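PTS system, cellobiose-specific IIA component (Bacillus anthracis, PDB 3K1S) probably relays phosphoryl groups as the IIA component of the phosphotransferase system that takes up and phosphorylates cellobiose. Local coordinates at residues Arg23-Lys34 with Val91-Tyr102. Residues are numbered along the deposited sequence; the frame is centred on the assembly and turned at random. Where two conformers were deposited one is given.
With NA (sodium ion), chain N; NA (sodium ion), chain J.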
# COMPACT_ATOMS: atom_id res chain seq x y z
N ARG A 23 4.69 2.53 -10.63
CA ARG A 23 3.83 1.41 -10.42
C ARG A 23 3.63 0.62 -11.72
O ARG A 23 3.72 -0.57 -11.72
CB ARG A 23 2.49 1.88 -9.87
CG ARG A 23 1.57 0.78 -9.50
CD ARG A 23 0.12 1.21 -9.47
NE ARG A 23 -0.72 0.04 -9.68
CZ ARG A 23 -1.20 -0.35 -10.85
NH1 ARG A 23 -0.96 0.37 -11.94
NH2 ARG A 23 -1.92 -1.45 -10.95
N SER A 24 3.42 1.33 -12.80
CA SER A 24 3.28 0.70 -14.12
C SER A 24 4.51 -0.13 -14.52
O SER A 24 4.37 -1.24 -15.05
CB SER A 24 2.97 1.75 -15.18
OG SER A 24 1.69 2.32 -14.95
N PHE A 25 5.70 0.40 -14.27
CA PHE A 25 6.93 -0.34 -14.59
C PHE A 25 7.03 -1.60 -13.76
O PHE A 25 7.35 -2.67 -14.28
CB PHE A 25 8.19 0.53 -14.40
CG PHE A 25 8.47 1.48 -15.55
CD1 PHE A 25 8.47 1.03 -16.87
CD2 PHE A 25 8.77 2.82 -15.29
CE1 PHE A 25 8.74 1.90 -17.92
CE2 PHE A 25 9.05 3.70 -16.33
CZ PHE A 25 9.04 3.24 -17.66
N ALA A 26 6.72 -1.49 -12.47
CA ALA A 26 6.76 -2.63 -11.57
C ALA A 26 5.79 -3.74 -12.01
O ALA A 26 6.16 -4.91 -12.03
CB ALA A 26 6.49 -2.20 -10.13
N MSE A 27 4.57 -3.37 -12.36
CA MSE A 27 3.58 -4.36 -12.81
C MSE A 27 3.96 -4.96 -14.17
O MSE A 27 3.78 -6.16 -14.40
CB MSE A 27 2.16 -3.78 -12.85
CG MSE A 27 1.60 -3.39 -11.48
SE MSE A 27 1.63 -4.80 -10.10
CE MSE A 27 0.54 -6.15 -10.99
N GLU A 28 4.49 -4.13 -15.07
CA GLU A 28 4.99 -4.60 -16.36
C GLU A 28 6.09 -5.65 -16.14
O GLU A 28 6.10 -6.69 -16.81
CB GLU A 28 5.46 -3.43 -17.23
CG GLU A 28 4.30 -2.54 -17.73
CD GLU A 28 4.68 -1.08 -17.99
OE1 GLU A 28 5.86 -0.70 -17.87
OE2 GLU A 28 3.76 -0.30 -18.32
N ALA A 29 6.97 -5.37 -15.19
CA ALA A 29 8.04 -6.29 -14.80
C ALA A 29 7.48 -7.59 -14.22
O ALA A 29 7.96 -8.68 -14.54
CB ALA A 29 8.99 -5.63 -13.82
N LEU A 30 6.48 -7.46 -13.35
CA LEU A 30 5.82 -8.62 -12.77
C LEU A 30 5.27 -9.49 -13.89
O LEU A 30 5.55 -10.70 -13.94
CB LEU A 30 4.72 -8.19 -11.79
CG LEU A 30 4.12 -9.23 -10.84
CD1 LEU A 30 3.39 -8.55 -9.70
CD2 LEU A 30 3.19 -10.20 -11.57
N GLN A 31 4.54 -8.87 -14.81
CA GLN A 31 3.97 -9.58 -15.96
C GLN A 31 5.03 -10.25 -16.85
O GLN A 31 4.82 -11.37 -17.32
CB GLN A 31 3.08 -8.65 -16.80
CG GLN A 31 2.55 -9.29 -18.08
CD GLN A 31 1.45 -10.32 -17.83
OE1 GLN A 31 0.31 -9.97 -17.51
NE2 GLN A 31 1.78 -11.60 -17.99
N PHE A 32 6.15 -9.57 -17.10
CA PHE A 32 7.28 -10.16 -17.84
C PHE A 32 7.79 -11.43 -17.16
O PHE A 32 7.91 -12.47 -17.79
CB PHE A 32 8.44 -9.17 -17.99
CG PHE A 32 8.22 -8.10 -19.04
CD1 PHE A 32 7.73 -8.42 -20.30
CD2 PHE A 32 8.54 -6.77 -18.76
CE1 PHE A 32 7.54 -7.44 -21.26
CE2 PHE A 32 8.36 -5.78 -19.72
CZ PHE A 32 7.86 -6.11 -20.97
N ALA A 33 8.09 -11.32 -15.87
CA ALA A 33 8.61 -12.44 -15.09
C ALA A 33 7.67 -13.64 -15.15
O ALA A 33 8.11 -14.79 -15.27
CB ALA A 33 8.86 -12.02 -13.65
N LYS A 34 6.37 -13.35 -15.08
CA LYS A 34 5.33 -14.37 -15.15
C LYS A 34 5.40 -15.15 -16.46
O LYS A 34 5.00 -16.32 -16.52
CB LYS A 34 3.95 -13.72 -15.00
CG LYS A 34 2.85 -14.69 -14.63
CD LYS A 34 1.46 -14.09 -14.83
CE LYS A 34 1.05 -13.19 -13.68
NZ LYS A 34 -0.41 -12.97 -13.68
N VAL A 91 4.45 -1.44 -4.18
CA VAL A 91 4.26 -2.32 -5.33
C VAL A 91 5.60 -2.77 -5.93
O VAL A 91 5.77 -3.94 -6.25
CB VAL A 91 3.34 -1.68 -6.41
CG1 VAL A 91 3.24 -2.55 -7.64
CG2 VAL A 91 1.95 -1.43 -5.83
N LYS A 92 6.53 -1.84 -6.09
CA LYS A 92 7.86 -2.18 -6.57
C LYS A 92 8.53 -3.20 -5.65
O LYS A 92 9.08 -4.20 -6.12
CB LYS A 92 8.73 -0.92 -6.70
CG LYS A 92 10.14 -1.19 -7.19
CD LYS A 92 10.99 0.07 -7.16
CE LYS A 92 12.46 -0.24 -7.31
NZ LYS A 92 13.01 -0.93 -6.10
N GLU A 93 8.48 -2.94 -4.34
CA GLU A 93 9.11 -3.80 -3.35
C GLU A 93 8.55 -5.22 -3.38
O GLU A 93 9.29 -6.19 -3.24
CB GLU A 93 8.99 -3.20 -1.95
CG GLU A 93 9.78 -3.95 -0.88
CD GLU A 93 9.91 -3.19 0.43
OE1 GLU A 93 9.08 -2.30 0.71
OE2 GLU A 93 10.86 -3.50 1.19
N LEU A 94 7.24 -5.35 -3.56
CA LEU A 94 6.62 -6.67 -3.59
C LEU A 94 6.75 -7.36 -4.95
O LEU A 94 6.89 -8.58 -5.02
CB LEU A 94 5.17 -6.61 -3.12
CG LEU A 94 5.02 -6.18 -1.65
CD1 LEU A 94 3.56 -6.01 -1.29
CD2 LEU A 94 5.70 -7.17 -0.70
N ALA A 95 6.71 -6.56 -6.01
CA ALA A 95 6.89 -7.08 -7.36
C ALA A 95 8.26 -7.73 -7.52
O ALA A 95 8.40 -8.75 -8.19
CB ALA A 95 6.69 -5.98 -8.39
N ALA A 96 9.28 -7.13 -6.89
CA ALA A 96 10.60 -7.74 -6.76
C ALA A 96 10.50 -9.16 -6.20
O ALA A 96 11.21 -10.07 -6.64
CB ALA A 96 11.50 -6.89 -5.87
N GLU A 97 9.61 -9.32 -5.23
CA GLU A 97 9.42 -10.60 -4.55
C GLU A 97 8.62 -11.60 -5.38
O GLU A 97 8.89 -12.80 -5.33
CB GLU A 97 8.78 -10.39 -3.17
CG GLU A 97 9.69 -9.65 -2.18
CD GLU A 97 11.08 -10.26 -2.07
OE1 GLU A 97 11.22 -11.50 -2.16
OE2 GLU A 97 12.05 -9.49 -1.88
N PHE A 98 7.66 -11.11 -6.16
CA PHE A 98 6.99 -11.97 -7.14
C PHE A 98 7.98 -12.46 -8.19
O PHE A 98 7.97 -13.64 -8.57
CB PHE A 98 5.83 -11.26 -7.81
CG PHE A 98 4.59 -11.21 -6.98
CD1 PHE A 98 3.81 -12.35 -6.80
CD2 PHE A 98 4.20 -10.03 -6.35
CE1 PHE A 98 2.67 -12.32 -6.02
CE2 PHE A 98 3.05 -9.99 -5.57
CZ PHE A 98 2.28 -11.13 -5.41
N ILE A 99 8.83 -11.55 -8.66
CA ILE A 99 9.81 -11.86 -9.69
C ILE A 99 10.78 -12.94 -9.22
O ILE A 99 11.08 -13.89 -9.95
CB ILE A 99 10.55 -10.59 -10.16
CG1 ILE A 99 9.54 -9.59 -10.76
CG2 ILE A 99 11.64 -10.94 -11.17
CD1 ILE A 99 10.04 -8.17 -10.83
N ASP A 100 11.26 -12.81 -7.98
CA ASP A 100 12.19 -13.79 -7.41
C ASP A 100 11.52 -15.14 -7.28
O ASP A 100 12.14 -16.18 -7.53
CB ASP A 100 12.75 -13.33 -6.07
CG ASP A 100 14.19 -12.84 -6.17
OD1 ASP A 100 14.70 -12.67 -7.30
OD2 ASP A 100 14.82 -12.63 -5.11
N LEU A 101 10.25 -15.13 -6.89
CA LEU A 101 9.47 -16.34 -6.75
C LEU A 101 9.27 -17.03 -8.10
O LEU A 101 9.31 -18.26 -8.19
CB LEU A 101 8.13 -16.05 -6.06
CG LEU A 101 7.15 -17.20 -5.78
CD1 LEU A 101 7.83 -18.36 -5.08
CD2 LEU A 101 5.98 -16.69 -4.95
N TYR A 102 9.06 -16.25 -9.16
CA TYR A 102 8.96 -16.83 -10.51
C TYR A 102 10.28 -17.41 -11.00
O TYR A 102 10.28 -18.41 -11.72
CB TYR A 102 8.38 -15.83 -11.52
CG TYR A 102 6.87 -15.77 -11.49
CD1 TYR A 102 6.11 -16.83 -11.97
CD2 TYR A 102 6.21 -14.66 -10.97
CE1 TYR A 102 4.73 -16.79 -11.94
CE2 TYR A 102 4.81 -14.61 -10.93
CZ TYR A 102 4.08 -15.69 -11.42
OH TYR A 102 2.71 -15.66 -11.40
NA NA N . 10.29 -13.79 -3.21
NA NA J . 1.43 -14.48 -10.10
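Y102 lays its ring against the backbone of K34, with K34 CA 3.9 Å from the ring centroid and 5° off the normal, a CH-pi contact over the middle of one face. The two side chains then run side by side in the same direction: K34 CG, anti to the backbone N (chi1 -162°), lies 3.4 Å from Y102 OH. Y102 OH binds a sodium ion, 2.2 Å away, that lies at the ring edge in its plane, and the backbone O of E97 of the third subunit binds the same ion. The amine of K34 bends away to salt bridges with E97 and D100 of that subunit.

I99, a turn before Y102, packs its CG1 3.8 Å from the CB of A33, while the CD1 end of I99 continues to A29. L30 slants across F98, its CD1 3.8 Å from F98 CD2; the F98 ring also meets the F98 rings of both other subunits. Farther along, small residues let the backbones draw close, A26 CB lying 3.8 Å from K92 CA. V91 directs CG1 between A26 and the selenium of M27, whose side chain crosses it at about a right angle, SE to CG1 3.7 Å.

The segments are nearly parallel, at 9° with axes 8.9 Å apart, as expected for the first and third helices of an up-down-up three-helix bundle. Across the pair the contact is chiefly apolar, whereas R23 NH2 forms a salt bridge with E93 of the third subunit, as K34 NZ does with E97 and D100, so the same helix pairing joins the bundle's interior to the trimer interface.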